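PDB 3IA7: CalG4 from Micromonospora echinospora, which belongs to the GT-B class of proteins, in which two Rossmann-like domains face each other across a cleft. Local coordinates for residues R5-A10 against P103-Y108; S26-R31 against D391-Y396; I190-K195 against A209-T214; V263-G268 against P281-H286. All coordinates share one frame; numbering follows the deposited sequence.

Interactions 1 and 3 belong to one seven-stranded parallel sheet, interaction 1 at its middle and interaction 3 at the 208-210 edge, with centres about 20 Å apart. Interaction 2 joins them from one side: helix 385-400 sets Val393 CG1 3.6 Å from Leu105 CD2 of interaction 1, while Glu392 packs on Ile190 and Ala209 of interaction 3. The end of the chain is thereby returned to the N-terminal domain. Interaction 4 lies at the edge of the other domain's sheet, its centre about 42 Å from that of interaction 1. The side chain of Val264 in interaction 4 is about 12 Å from a bound calcium ion.

Interaction 1 of 4, residues R5-A10 against P103-Y108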
loop_
_atom_site.group_PDB
_atom_site.type_symbol
_atom_site.label_atom_id
_atom_site.label_comp_id
_atom_site.label_asym_id
_atom_site.label_seq_id
_atom_site.Cartn_x
_atom_site.Cartn_y
_atom_site.Cartn_z
ATOM N N ARG A 5 14.506 -3.976 -20.201
ATOM C CA ARG A 5 14.607 -2.676 -20.804
ATOM C C ARG A 5 15.078 -1.634 -19.790
ATOM O O ARG A 5 14.897 -1.776 -18.622
ATOM C CB ARG A 5 13.302 -2.255 -21.446
ATOM C CG ARG A 5 12.509 -3.356 -22.074
ATOM C CD ARG A 5 13.159 -3.927 -23.246
ATOM N NE ARG A 5 13.437 -2.920 -24.224
ATOM C CZ ARG A 5 12.716 -2.696 -25.302
ATOM N NH1 ARG A 5 13.049 -1.727 -26.125
ATOM N NH2 ARG A 5 11.675 -3.420 -25.532
ATOM N N HIS A 6 15.718 -0.603 -20.284
ATOM C CA HIS A 6 16.136 0.488 -19.432
ATOM C C HIS A 6 15.060 1.575 -19.547
ATOM O O HIS A 6 14.841 2.170 -20.625
ATOM C CB HIS A 6 17.509 1.034 -19.834
ATOM C CG HIS A 6 18.007 2.111 -18.910
ATOM N ND1 HIS A 6 19.102 2.898 -19.195
ATOM C CD2 HIS A 6 17.545 2.533 -17.707
ATOM C CE1 HIS A 6 19.309 3.742 -18.193
ATOM N NE2 HIS A 6 18.384 3.541 -17.276
ATOM N N ILE A 7 14.352 1.795 -18.445
ATOM C CA ILE A 7 13.218 2.688 -18.499
ATOM C C ILE A 7 13.492 3.888 -17.609
ATOM O O ILE A 7 13.770 3.720 -16.408
ATOM C CB ILE A 7 11.925 1.942 -18.047
ATOM C CG1 ILE A 7 11.642 0.741 -19.007
ATOM C CG2 ILE A 7 10.773 2.975 -18.054
ATOM C CD1 ILE A 7 10.358 -0.055 -18.673
ATOM N N LEU A 8 13.439 5.092 -18.164
ATOM C CA LEU A 8 13.659 6.300 -17.340
ATOM C C LEU A 8 12.338 6.986 -16.981
ATOM O O LEU A 8 11.482 7.196 -17.873
ATOM C CB LEU A 8 14.593 7.273 -18.026
ATOM C CG LEU A 8 14.606 8.656 -17.361
ATOM C CD1 LEU A 8 15.594 8.593 -16.210
ATOM C CD2 LEU A 8 15.035 9.701 -18.351
ATOM N N PHE A 9 12.167 7.285 -15.696
ATOM C CA PHE A 9 11.019 8.090 -15.248
ATOM C C PHE A 9 11.492 9.507 -14.964
ATOM O O PHE A 9 12.427 9.738 -14.212
ATOM C CB PHE A 9 10.426 7.522 -13.955
ATOM C CG PHE A 9 9.548 6.344 -14.140
ATOM C CD1 PHE A 9 10.050 5.133 -14.632
ATOM C CD2 PHE A 9 8.209 6.410 -13.763
ATOM C CE1 PHE A 9 9.209 4.008 -14.786
ATOM C CE2 PHE A 9 7.357 5.287 -13.898
ATOM C CZ PHE A 9 7.870 4.079 -14.434
ATOM N N ALA A 10 10.842 10.464 -15.573
ATOM C CA ALA A 10 11.075 11.893 -15.249
ATOM C C ALA A 10 9.862 12.427 -14.492
ATOM O O ALA A 10 8.720 12.425 -15.046
ATOM C CB ALA A 10 11.308 12.702 -16.547
ATOM N N PRO A 103 18.229 5.783 -22.229
ATOM C CA PRO A 103 17.378 4.650 -21.898
ATOM C C PRO A 103 16.591 4.198 -23.138
ATOM O O PRO A 103 16.567 4.902 -24.128
ATOM C CB PRO A 103 16.419 5.243 -20.845
ATOM C CG PRO A 103 16.224 6.692 -21.268
ATOM C CD PRO A 103 17.680 7.068 -21.711
ATOM N N ASP A 104 15.878 3.088 -23.038
ATOM C CA ASP A 104 15.010 2.572 -24.121
ATOM C C ASP A 104 13.640 3.268 -24.186
ATOM O O ASP A 104 12.975 3.268 -25.214
ATOM C CB ASP A 104 14.748 1.102 -23.846
ATOM C CG ASP A 104 16.011 0.283 -23.854
ATOM O OD1 ASP A 104 16.919 0.612 -24.636
ATOM O OD2 ASP A 104 16.100 -0.673 -23.064
ATOM N N LEU A 105 13.217 3.834 -23.065
ATOM C CA LEU A 105 11.864 4.420 -22.966
ATOM C C LEU A 105 11.866 5.571 -21.940
ATOM O O LEU A 105 12.510 5.424 -20.910
ATOM C CB LEU A 105 10.878 3.341 -22.507
ATOM C CG LEU A 105 9.460 3.856 -22.272
ATOM C CD1 LEU A 105 8.765 4.240 -23.631
ATOM C CD2 LEU A 105 8.658 2.801 -21.446
ATOM N N VAL A 106 11.180 6.689 -22.227
ATOM C CA VAL A 106 11.044 7.827 -21.297
ATOM C C VAL A 106 9.616 7.812 -20.761
ATOM O O VAL A 106 8.633 7.791 -21.538
ATOM C CB VAL A 106 11.335 9.181 -22.038
ATOM C CG1 VAL A 106 11.072 10.424 -21.148
ATOM C CG2 VAL A 106 12.804 9.184 -22.576
ATOM N N VAL A 107 9.459 7.725 -19.467
ATOM C CA VAL A 107 8.105 7.759 -18.906
ATOM C C VAL A 107 8.111 9.073 -18.134
ATOM O O VAL A 107 8.957 9.261 -17.249
ATOM C CB VAL A 107 7.870 6.564 -17.972
ATOM C CG1 VAL A 107 6.465 6.670 -17.313
ATOM C CG2 VAL A 107 7.990 5.226 -18.742
ATOM N N TYR A 108 7.232 9.992 -18.462
ATOM C CA TYR A 108 7.221 11.289 -17.758
ATOM C C TYR A 108 5.849 11.609 -17.186
ATOM O O TYR A 108 4.780 11.341 -17.798
ATOM C CB TYR A 108 7.641 12.420 -18.716
ATOM C CG TYR A 108 6.713 12.576 -19.946
ATOM C CD1 TYR A 108 5.624 13.481 -19.911
ATOM C CD2 TYR A 108 6.940 11.876 -21.135
ATOM C CE1 TYR A 108 4.763 13.629 -21.004
ATOM C CE2 TYR A 108 6.050 12.056 -22.298
ATOM C CZ TYR A 108 4.965 12.952 -22.172
ATOM O OH TYR A 108 4.090 13.180 -23.225
HETATM O O HOH W 1 15.769 -0.949 -27.100
#
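Pro103 and Asp104 meet His6 where two central strands of a Rossmann-like parallel sheet start side by side. Strands 6-10 and 105-109 are strands 1 and 4 in chain order, neighbours in the 3-2-1-4-5-6-7 sheet.

Pro103 lays CB over one face of the His6 imidazole, a CH-pi contact offset toward the rim, and turns CG to Leu8 CB. His6 NE2 bonds Thr36.

Asp104 ends the loop with two polar grips. Its N donates to His6 O, and its OD2 receives His6 N at 2.8 Å in an almost straight bond (172°) from above the carboxylate plane. A short acidic side chain suits this spot because it can bond the first N-H of the neighbouring strand. OD2 also lies at the guanidinium edge of Arg5, but the salt bridge to NE is long, 3.7 Å; Arg5 NH1 bonds Ala401 O.

Leu105 N adds only a weak bond to His6 O, which Asp104 N already uses. The regular ladder begins with Leu105 O accepting Leu8 N; Leu105 CD2 stands 4.0 Å from Ile7 CG2 on the face partly covered by helix 15-30. Val106 turns to the other face with Leu8. Val107 N is held by Leu8 O at 2.6 Å. With Val107 CG1 anti to the backbone N (chi1 176°), CG1 faces the Phe9 ring, CB sits over its centre, and CG2 is left to touch Ile7 CG2 at 3.6 Å. Val107 O accepts Ala10 N at 2.8 Å.

Tyr108 sends its hydroxyl away to Glu186 and Arg129, while its CA makes a CA-H...O contact with Ala10 O, 3.3 Å.

Interaction 2 of 4, residues S26-R31 against D391-Y396; sequences SELARR and DEVEAY
Arg31 reaches from the end of helix 15-30 to Asp391 and Glu394, which lie three residues apart along helix 385-400, in a salt-bridge network that joins an N-terminal-domain helix to the last helix of the chain. Arginine suits the place: its long chain spans the distance between the helices, and its flat head offers N-H groups round its rim, so that acids on both helices can be met in its plane.

CB begins 3.9 Å from Glu394 OE2, an oxygen that is itself bonded to His33. The chain then runs extended from CG to NE, passing the Glu394 carboxylate with CD 3.6 Å from OE1. NE turns back to its own helix and donates to Glu27 OE2 at 2.9 Å, using that oxygen's anti lone pair; NH2 joins on the same oxygen, so Arg31 grips it side-on with two nitrogens. The other oxygen of Glu27 takes Arg30 NH1. Beneath the charges, Leu28 CD2 packs loosely, 4.3 Å from Glu394 CG. Three carboxylates gather round Arg31, which probably favours its positive charge; Arg30 offsets part of their negative charge.

NH1 of Arg31 is shared by both acids of the second helix, at 2.7 Å from Asp391 OD1 and 2.9 Å from Glu394 OE1. Both oxygens lie near the guanidinium plane, although the Glu394 carboxylate is turned 60° to it and is met from above. NH2 adds a weak bond to Asp391 OD1, 3.1 Å long.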
loop_
_atom_site.group_PDB
_atom_site.type_symbol
_atom_site.label_atom_id
_atom_site.label_comp_id
_atom_site.label_asym_id
_atom_site.label_seq_id
_atom_site.Cartn_x
_atom_site.Cartn_y
_atom_site.Cartn_z
ATOM N N SER A 26 7.602 -0.152 -9.263
ATOM C CA SER A 26 7.850 -1.433 -8.629
ATOM C C SER A 26 7.470 -2.611 -9.483
ATOM O O SER A 26 8.236 -3.583 -9.588
ATOM C CB SER A 26 7.081 -1.487 -7.295
ATOM O OG SER A 26 7.665 -0.491 -6.466
ATOM N N GLU A 27 6.314 -2.501 -10.145
ATOM C CA GLU A 27 5.830 -3.580 -10.987
ATOM C C GLU A 27 6.754 -3.797 -12.195
ATOM O O GLU A 27 7.110 -4.957 -12.559
ATOM C CB GLU A 27 4.379 -3.302 -11.432
ATOM C CG GLU A 27 3.736 -4.560 -12.190
ATOM C CD GLU A 27 3.816 -5.922 -11.458
ATOM O OE1 GLU A 27 3.677 -6.001 -10.230
ATOM O OE2 GLU A 27 4.034 -6.952 -12.150
ATOM N N LEU A 28 7.238 -2.699 -12.781
ATOM C CA LEU A 28 8.263 -2.819 -13.869
ATOM C C LEU A 28 9.608 -3.426 -13.411
ATOM O O LEU A 28 10.203 -4.295 -14.102
ATOM C CB LEU A 28 8.524 -1.448 -14.515
ATOM C CG LEU A 28 7.276 -1.010 -15.360
ATOM C CD1 LEU A 28 7.476 0.457 -15.804
ATOM C CD2 LEU A 28 7.022 -1.959 -16.641
ATOM N N ALA A 29 10.086 -2.951 -12.268
ATOM C CA ALA A 29 11.284 -3.507 -11.631
ATOM C C ALA A 29 11.096 -5.011 -11.344
ATOM O O ALA A 29 12.035 -5.810 -11.532
ATOM C CB ALA A 29 11.618 -2.702 -10.319
ATOM N N ARG A 30 9.922 -5.415 -10.850
ATOM C CA ARG A 30 9.629 -6.833 -10.608
ATOM C C ARG A 30 9.781 -7.661 -11.867
ATOM O O ARG A 30 10.128 -8.813 -11.792
ATOM C CB ARG A 30 8.203 -7.091 -10.102
ATOM C CG ARG A 30 8.003 -6.663 -8.719
ATOM C CD ARG A 30 6.715 -7.197 -8.140
ATOM N NE ARG A 30 6.531 -6.488 -6.891
ATOM C CZ ARG A 30 5.801 -5.377 -6.759
ATOM N NH1 ARG A 30 5.119 -4.904 -7.779
ATOM N NH2 ARG A 30 5.711 -4.762 -5.578
ATOM N N ARG A 31 9.423 -7.070 -12.996
ATOM C CA ARG A 31 9.524 -7.722 -14.258
ATOM C C ARG A 31 10.930 -7.721 -14.830
ATOM O O ARG A 31 11.121 -8.159 -15.962
ATOM C CB ARG A 31 8.501 -7.145 -15.242
ATOM C CG ARG A 31 7.069 -7.270 -14.687
ATOM C CD ARG A 31 6.001 -6.668 -15.616
ATOM N NE ARG A 31 4.679 -6.759 -14.987
ATOM C CZ ARG A 31 3.521 -6.734 -15.632
ATOM N NH1 ARG A 31 3.480 -6.580 -16.956
ATOM N NH2 ARG A 31 2.394 -6.791 -14.933
ATOM N N ASP A 391 1.527 -3.842 -17.944
ATOM C CA ASP A 391 1.120 -4.551 -19.163
ATOM C C ASP A 391 1.041 -3.580 -20.360
ATOM O O ASP A 391 1.541 -3.900 -21.466
ATOM C CB ASP A 391 -0.247 -5.263 -18.984
ATOM C CG ASP A 391 -0.178 -6.507 -18.100
ATOM O OD1 ASP A 391 0.918 -6.944 -17.657
ATOM O OD2 ASP A 391 -1.256 -7.088 -17.889
ATOM N N GLU A 392 0.475 -2.401 -20.122
ATOM C CA GLU A 392 0.251 -1.416 -21.196
ATOM C C GLU A 392 1.613 -0.893 -21.620
ATOM O O GLU A 392 1.878 -0.730 -22.791
ATOM C CB GLU A 392 -0.555 -0.214 -20.700
ATOM C CG GLU A 392 -1.973 -0.519 -20.233
ATOM C CD GLU A 392 -2.997 -0.663 -21.344
ATOM O OE1 GLU A 392 -2.733 -0.298 -22.515
ATOM O OE2 GLU A 392 -4.111 -1.121 -21.026
ATOM N N VAL A 393 2.479 -0.624 -20.654
ATOM C CA VAL A 393 3.804 -0.121 -21.012
ATOM C C VAL A 393 4.574 -1.185 -21.787
ATOM O O VAL A 393 5.213 -0.879 -22.828
ATOM C CB VAL A 393 4.605 0.292 -19.779
ATOM C CG1 VAL A 393 6.065 0.568 -20.180
ATOM C CG2 VAL A 393 3.938 1.526 -19.026
ATOM N N GLU A 394 4.565 -2.432 -21.294
ATOM C CA GLU A 394 5.285 -3.493 -22.022
ATOM C C GLU A 394 4.740 -3.761 -23.437
ATOM O O GLU A 394 5.520 -3.966 -24.371
ATOM C CB GLU A 394 5.361 -4.803 -21.220
ATOM C CG GLU A 394 6.207 -4.674 -19.936
ATOM C CD GLU A 394 6.398 -6.004 -19.280
ATOM O OE1 GLU A 394 5.392 -6.740 -19.154
ATOM O OE2 GLU A 394 7.561 -6.303 -18.911
ATOM N N ALA A 395 3.412 -3.727 -23.584
ATOM C CA ALA A 395 2.756 -3.865 -24.890
ATOM C C ALA A 395 3.113 -2.714 -25.858
ATOM O O ALA A 395 3.326 -2.950 -27.039
ATOM C CB ALA A 395 1.212 -3.977 -24.737
ATOM N N TYR A 396 3.168 -1.483 -25.345
ATOM C CA TYR A 396 3.523 -0.298 -26.126
ATOM C C TYR A 396 4.930 -0.479 -26.650
ATOM O O TYR A 396 5.189 -0.305 -27.846
ATOM C CB TYR A 396 3.378 0.947 -25.227
ATOM C CG TYR A 396 3.745 2.304 -25.807
ATOM C CD1 TYR A 396 3.079 2.842 -26.931
ATOM C CD2 TYR A 396 4.751 3.044 -25.226
ATOM C CE1 TYR A 396 3.410 4.086 -27.427
ATOM C CE2 TYR A 396 5.089 4.292 -25.709
ATOM C CZ TYR A 396 4.418 4.813 -26.799
ATOM O OH TYR A 396 4.722 6.090 -27.220
#

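Interaction 3 of 4, residues I190-K195 against A209-T214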
loop_
_atom_site.group_PDB
_atom_site.type_symbol
_atom_site.label_atom_id
_atom_site.label_comp_id
_atom_site.label_asym_id
_atom_site.label_seq_id
_atom_site.Cartn_x
_atom_site.Cartn_y
_atom_site.Cartn_z
ATOM N N ILE A 190 -0.955 6.883 -19.274
ATOM C CA ILE A 190 -1.436 6.113 -18.165
ATOM C C ILE A 190 -2.034 7.119 -17.185
ATOM O O ILE A 190 -1.350 8.024 -16.660
ATOM C CB ILE A 190 -0.305 5.268 -17.454
ATOM C CG1 ILE A 190 0.544 4.457 -18.474
ATOM C CG2 ILE A 190 -0.909 4.404 -16.247
ATOM C CD1 ILE A 190 -0.134 3.313 -19.110
ATOM N N VAL A 191 -3.333 6.973 -16.962
ATOM C CA VAL A 191 -4.062 7.891 -16.125
ATOM C C VAL A 191 -4.452 7.150 -14.856
ATOM O O VAL A 191 -5.145 6.101 -14.935
ATOM C CB VAL A 191 -5.357 8.354 -16.863
ATOM C CG1 VAL A 191 -6.128 9.296 -15.972
ATOM C CG2 VAL A 191 -5.022 9.043 -18.192
ATOM N N PHE A 192 -4.062 7.661 -13.690
ATOM C CA PHE A 192 -4.267 6.920 -12.419
ATOM C C PHE A 192 -5.635 7.184 -11.811
ATOM O O PHE A 192 -5.774 7.509 -10.604
ATOM C CB PHE A 192 -3.115 7.258 -11.454
ATOM C CG PHE A 192 -1.765 6.782 -11.976
ATOM C CD1 PHE A 192 -1.528 5.424 -12.199
ATOM C CD2 PHE A 192 -0.746 7.703 -12.215
ATOM C CE1 PHE A 192 -0.286 4.969 -12.696
ATOM C CE2 PHE A 192 0.519 7.252 -12.698
ATOM C CZ PHE A 192 0.726 5.898 -12.966
ATOM N N LEU A 193 -6.659 7.125 -12.670
ATOM C CA LEU A 193 -8.050 7.392 -12.280
ATOM C C LEU A 193 -8.904 6.306 -12.896
ATOM O O LEU A 193 -8.507 5.737 -13.912
ATOM C CB LEU A 193 -8.600 8.704 -12.873
ATOM C CG LEU A 193 -7.776 9.993 -12.650
ATOM C CD1 LEU A 193 -8.501 11.121 -13.308
ATOM C CD2 LEU A 193 -7.608 10.362 -11.239
ATOM N N PRO A 194 -10.047 6.025 -12.283
ATOM C CA PRO A 194 -10.995 5.162 -12.992
ATOM C C PRO A 194 -11.624 5.952 -14.116
ATOM O O PRO A 194 -11.855 7.168 -13.996
ATOM C CB PRO A 194 -11.997 4.756 -11.905
ATOM C CG PRO A 194 -12.041 5.922 -10.954
ATOM C CD PRO A 194 -10.538 6.423 -10.947
ATOM N N LYS A 195 -11.905 5.271 -15.222
ATOM C CA LYS A 195 -12.403 5.965 -16.384
ATOM C C LYS A 195 -13.676 6.791 -16.100
ATOM O O LYS A 195 -13.890 7.889 -16.676
ATOM C CB LYS A 195 -12.659 4.956 -17.515
ATOM C CG LYS A 195 -12.899 5.646 -18.850
ATOM C CD LYS A 195 -12.949 4.584 -19.988
ATOM C CE LYS A 195 -12.922 5.263 -21.351
ATOM N NZ LYS A 195 -13.031 4.223 -22.386
ATOM N N ALA A 209 -4.898 4.832 -21.137
ATOM C CA ALA A 209 -5.294 3.736 -20.242
ATOM C C ALA A 209 -5.712 4.269 -18.840
ATOM O O ALA A 209 -4.900 4.853 -18.100
ATOM C CB ALA A 209 -4.167 2.699 -20.120
ATOM N N PHE A 210 -6.975 4.073 -18.486
ATOM C CA PHE A 210 -7.473 4.559 -17.136
ATOM C C PHE A 210 -7.281 3.428 -16.113
ATOM O O PHE A 210 -8.135 2.521 -15.975
ATOM C CB PHE A 210 -8.931 5.056 -17.227
ATOM C CG PHE A 210 -9.078 6.254 -18.147
ATOM C CD1 PHE A 210 -8.936 7.558 -17.624
ATOM C CD2 PHE A 210 -9.237 6.074 -19.520
ATOM C CE1 PHE A 210 -9.021 8.694 -18.485
ATOM C CE2 PHE A 210 -9.322 7.194 -20.426
ATOM C CZ PHE A 210 -9.189 8.507 -19.887
ATOM N N VAL A 211 -6.122 3.423 -15.462
ATOM C CA VAL A 211 -5.729 2.281 -14.605
ATOM C C VAL A 211 -6.167 2.402 -13.145
ATOM O O VAL A 211 -6.035 1.468 -12.342
ATOM C CB VAL A 211 -4.197 1.920 -14.739
ATOM C CG1 VAL A 211 -3.828 1.612 -16.241
ATOM C CG2 VAL A 211 -3.343 3.052 -14.083
ATOM N N GLY A 212 -6.699 3.549 -12.785
ATOM C CA GLY A 212 -7.119 3.794 -11.406
ATOM C C GLY A 212 -5.978 4.111 -10.399
ATOM O O GLY A 212 -4.772 4.091 -10.797
ATOM N N PRO A 213 -6.326 4.364 -9.115
ATOM C CA PRO A 213 -5.340 4.677 -8.051
ATOM C C PRO A 213 -4.535 3.429 -7.701
ATOM O O PRO A 213 -4.961 2.311 -8.026
ATOM C CB PRO A 213 -6.216 5.149 -6.871
ATOM C CG PRO A 213 -7.552 4.533 -7.093
ATOM C CD PRO A 213 -7.709 4.337 -8.594
ATOM N N THR A 214 -3.329 3.578 -7.151
ATOM C CA THR A 214 -2.610 2.369 -6.737
ATOM C C THR A 214 -3.334 2.093 -5.425
ATOM O O THR A 214 -3.621 3.023 -4.677
ATOM C CB THR A 214 -1.047 2.533 -6.601
ATOM O OG1 THR A 214 -0.415 2.467 -7.897
ATOM C CG2 THR A 214 -0.461 1.417 -5.751
HETATM O O HOH W 2 -11.096 2.627 -15.460
#
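Val191 and Phe210 run alongside each other at the edge of the N-terminal domain's parallel Rossmann-like sheet, just where strands 189-191 and 208-210 run out into loops. The Phe210 ring is approached from two directions. Val191 brings CG1 obliquely to CD1 at 3.7 Å, and Lys195 crosses one face, its CG 4.2 Å from the ring centroid in a CH-pi contact. With CG anti to the backbone N (chi1 -168°) and the rest extended, the lysine lays its methylenes along the ring and carries its amino group onward. A large flat ring suits a neighbour of this kind, since it can cover the aliphatic part of a chain whose charged end leaves.

On the other side of the strands, Val211 fills the angle between two side chains. Its CG2 stands between the backbone N and the carbonyl carbon, and from there touches both Ile190 CG2 and Phe192 CD1 at 3.5 Å. Phe192 runs alongside Val211, while Gly212 O lies at the edge of its ring.

The ladder ends here, but the chains stay close. Phe192 is the centre of an inverse gamma turn, so Val191 O, which accepts Val211 N at 2.9 Å, also takes a weak bond from Leu193 N. Gly212 N gives Leu193 O a weak bond of 3.1 Å. Gly212 has a positive phi (77°) at which a CB would be jammed against the preceding carbonyl oxygen and Pro213 CD; only glycine suits it. A water is a further link, accepting from Lys195 N at 2.8 Å and donating to Phe210 O.

Interaction 4 of 4, residues V263-G268 against P281-H286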
loop_
_atom_site.group_PDB
_atom_site.type_symbol
_atom_site.label_atom_id
_atom_site.label_comp_id
_atom_site.label_asym_id
_atom_site.label_seq_id
_atom_site.Cartn_x
_atom_site.Cartn_y
_atom_site.Cartn_z
ATOM N N VAL A 263 -15.048 9.250 15.884
ATOM C CA VAL A 263 -14.356 10.109 14.885
ATOM C C VAL A 263 -12.844 9.844 14.950
ATOM O O VAL A 263 -12.221 9.913 16.042
ATOM C CB VAL A 263 -14.680 11.631 15.121
ATOM C CG1 VAL A 263 -13.890 12.538 14.095
ATOM C CG2 VAL A 263 -16.224 11.867 15.028
ATOM N N VAL A 264 -12.254 9.560 13.791
ATOM C CA VAL A 264 -10.794 9.443 13.688
ATOM C C VAL A 264 -10.260 10.613 12.875
ATOM O O VAL A 264 -10.669 10.795 11.720
ATOM C CB VAL A 264 -10.355 8.114 13.032
ATOM C CG1 VAL A 264 -8.812 8.058 12.939
ATOM C CG2 VAL A 264 -10.954 6.916 13.769
HETATM N N MSE A 265 -9.404 11.417 13.503
HETATM C CA MSE A 265 -8.874 12.595 12.833
HETATM C C MSE A 265 -7.403 12.370 12.557
HETATM O O MSE A 265 -6.622 12.120 13.484
HETATM C CB MSE A 265 -9.120 13.883 13.629
HETATM C CG MSE A 265 -10.543 13.939 14.252
HETATM SE SE MSE A 265 -11.034 15.733 14.710
HETATM C CE MSE A 265 -9.783 15.876 16.274
ATOM N N ALA A 266 -7.026 12.432 11.279
ATOM C CA ALA A 266 -5.615 12.350 10.846
ATOM C C ALA A 266 -5.143 13.771 10.579
ATOM O O ALA A 266 -5.639 14.442 9.646
ATOM C CB ALA A 266 -5.488 11.525 9.585
ATOM N N ILE A 267 -4.212 14.242 11.401
ATOM C CA ILE A 267 -3.849 15.654 11.409
ATOM C C ILE A 267 -2.505 15.956 10.717
ATOM O O ILE A 267 -2.104 17.096 10.593
ATOM C CB ILE A 267 -3.935 16.274 12.842
ATOM C CG1 ILE A 267 -2.744 15.816 13.724
ATOM C CG2 ILE A 267 -5.292 16.022 13.486
ATOM C CD1 ILE A 267 -2.736 16.442 15.128
ATOM N N GLY A 268 -1.814 14.916 10.246
ATOM C CA GLY A 268 -0.573 15.093 9.495
ATOM C C GLY A 268 0.657 15.327 10.366
ATOM O O GLY A 268 0.555 15.425 11.585
ATOM N N PRO A 281 -14.330 11.502 24.457
ATOM C CA PRO A 281 -13.867 10.104 24.451
ATOM C C PRO A 281 -14.137 9.329 23.135
ATOM O O PRO A 281 -13.509 8.315 22.901
ATOM C CB PRO A 281 -14.620 9.456 25.622
ATOM C CG PRO A 281 -15.826 10.334 25.850
ATOM C CD PRO A 281 -15.410 11.738 25.432
ATOM N N ASN A 282 -15.025 9.831 22.288
ATOM C CA ASN A 282 -15.359 9.171 21.003
ATOM C C ASN A 282 -14.651 9.840 19.834
ATOM O O ASN A 282 -14.990 9.625 18.653
ATOM C CB ASN A 282 -16.883 9.173 20.788
ATOM C CG ASN A 282 -17.446 10.563 20.722
ATOM O OD1 ASN A 282 -16.978 11.452 21.439
ATOM N ND2 ASN A 282 -18.487 10.767 19.888
ATOM N N VAL A 283 -13.613 10.612 20.142
ATOM C CA VAL A 283 -12.805 11.260 19.087
ATOM C C VAL A 283 -11.316 10.981 19.357
ATOM O O VAL A 283 -10.845 11.188 20.477
ATOM C CB VAL A 283 -13.064 12.789 19.088
ATOM C CG1 VAL A 283 -12.290 13.484 17.972
ATOM C CG2 VAL A 283 -14.551 13.040 18.923
ATOM N N GLU A 284 -10.600 10.504 18.341
ATOM C CA GLU A 284 -9.174 10.275 18.476
ATOM C C GLU A 284 -8.407 11.025 17.388
ATOM O O GLU A 284 -8.848 11.109 16.227
ATOM C CB GLU A 284 -8.886 8.790 18.445
ATOM C CG GLU A 284 -9.365 8.041 17.196
ATOM C CD GLU A 284 -9.065 6.540 17.328
ATOM O OE1 GLU A 284 -7.901 6.228 17.626
ATOM O OE2 GLU A 284 -9.968 5.680 17.170
ATOM N N ALA A 285 -7.260 11.558 17.749
ATOM C CA ALA A 285 -6.471 12.292 16.774
ATOM C C ALA A 285 -5.066 11.706 16.667
ATOM O O ALA A 285 -4.458 11.362 17.683
ATOM C CB ALA A 285 -6.432 13.785 17.156
ATOM N N HIS A 286 -4.558 11.585 15.435
ATOM C CA HIS A 286 -3.254 10.966 15.190
ATOM C C HIS A 286 -2.595 11.779 14.099
ATOM O O HIS A 286 -3.286 12.217 13.174
ATOM C CB HIS A 286 -3.458 9.571 14.598
ATOM C CG HIS A 286 -4.181 8.631 15.493
ATOM N ND1 HIS A 286 -3.531 7.829 16.399
ATOM C CD2 HIS A 286 -5.505 8.376 15.632
ATOM C CE1 HIS A 286 -4.432 7.127 17.070
ATOM N NE2 HIS A 286 -5.631 7.429 16.610
#
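Met265, modelled as selenomethionine, packs against Val283 and Ala285 on the apolar face of two parallel strands, 262-266 and 283-286, the latter an outermost strand of the six-stranded sheet in the C-terminal, Rossmann-like domain. The chain bends at chi3 (-72°), which brings CE back over the neighbouring strand, 3.9 Å from Val283 CG1 and 4.0 Å from Ala285 CB. Val263 and Val283 add their branched side chains to this face, and helix 246-256 covers it; small and beta-branched residues suit a sheet pressed against a helix. Ala285 is nevertheless partly exposed. The backbones are joined by five hydrogen bonds in step, from Val263 N with Asn282 O, 2.8 Å, to Ile267 N with His286 O, also 2.8 Å. Asn282 ND2 bonds Trp261 O and Phe256 O just before the strand begins.

The opposite face is more polar. Val264 and His286 are buried there, but Glu284 is partly exposed, and its CG, between the backbone N and the carbonyl carbon (chi1 58°), starts a chain that lies alongside Val264, with OE2 3.8 Å from Val264 CG2. Looser is the approach of His286 CD2 to Val264 CG1, 4.3 Å; Trp288 of the second subunit meets the imidazole edge-to-face.

His286 NE2 donates to Glu284 OE1 at 2.8 Å, nearly straight (173°), with the oxygen in the ring plane. OE2 bonds His262 and Trp224. A carboxylate surrounded by three ring nitrogens is probably stabilised in its charged form, and it probably limits the rotation of the histidine ring at the subunit interface.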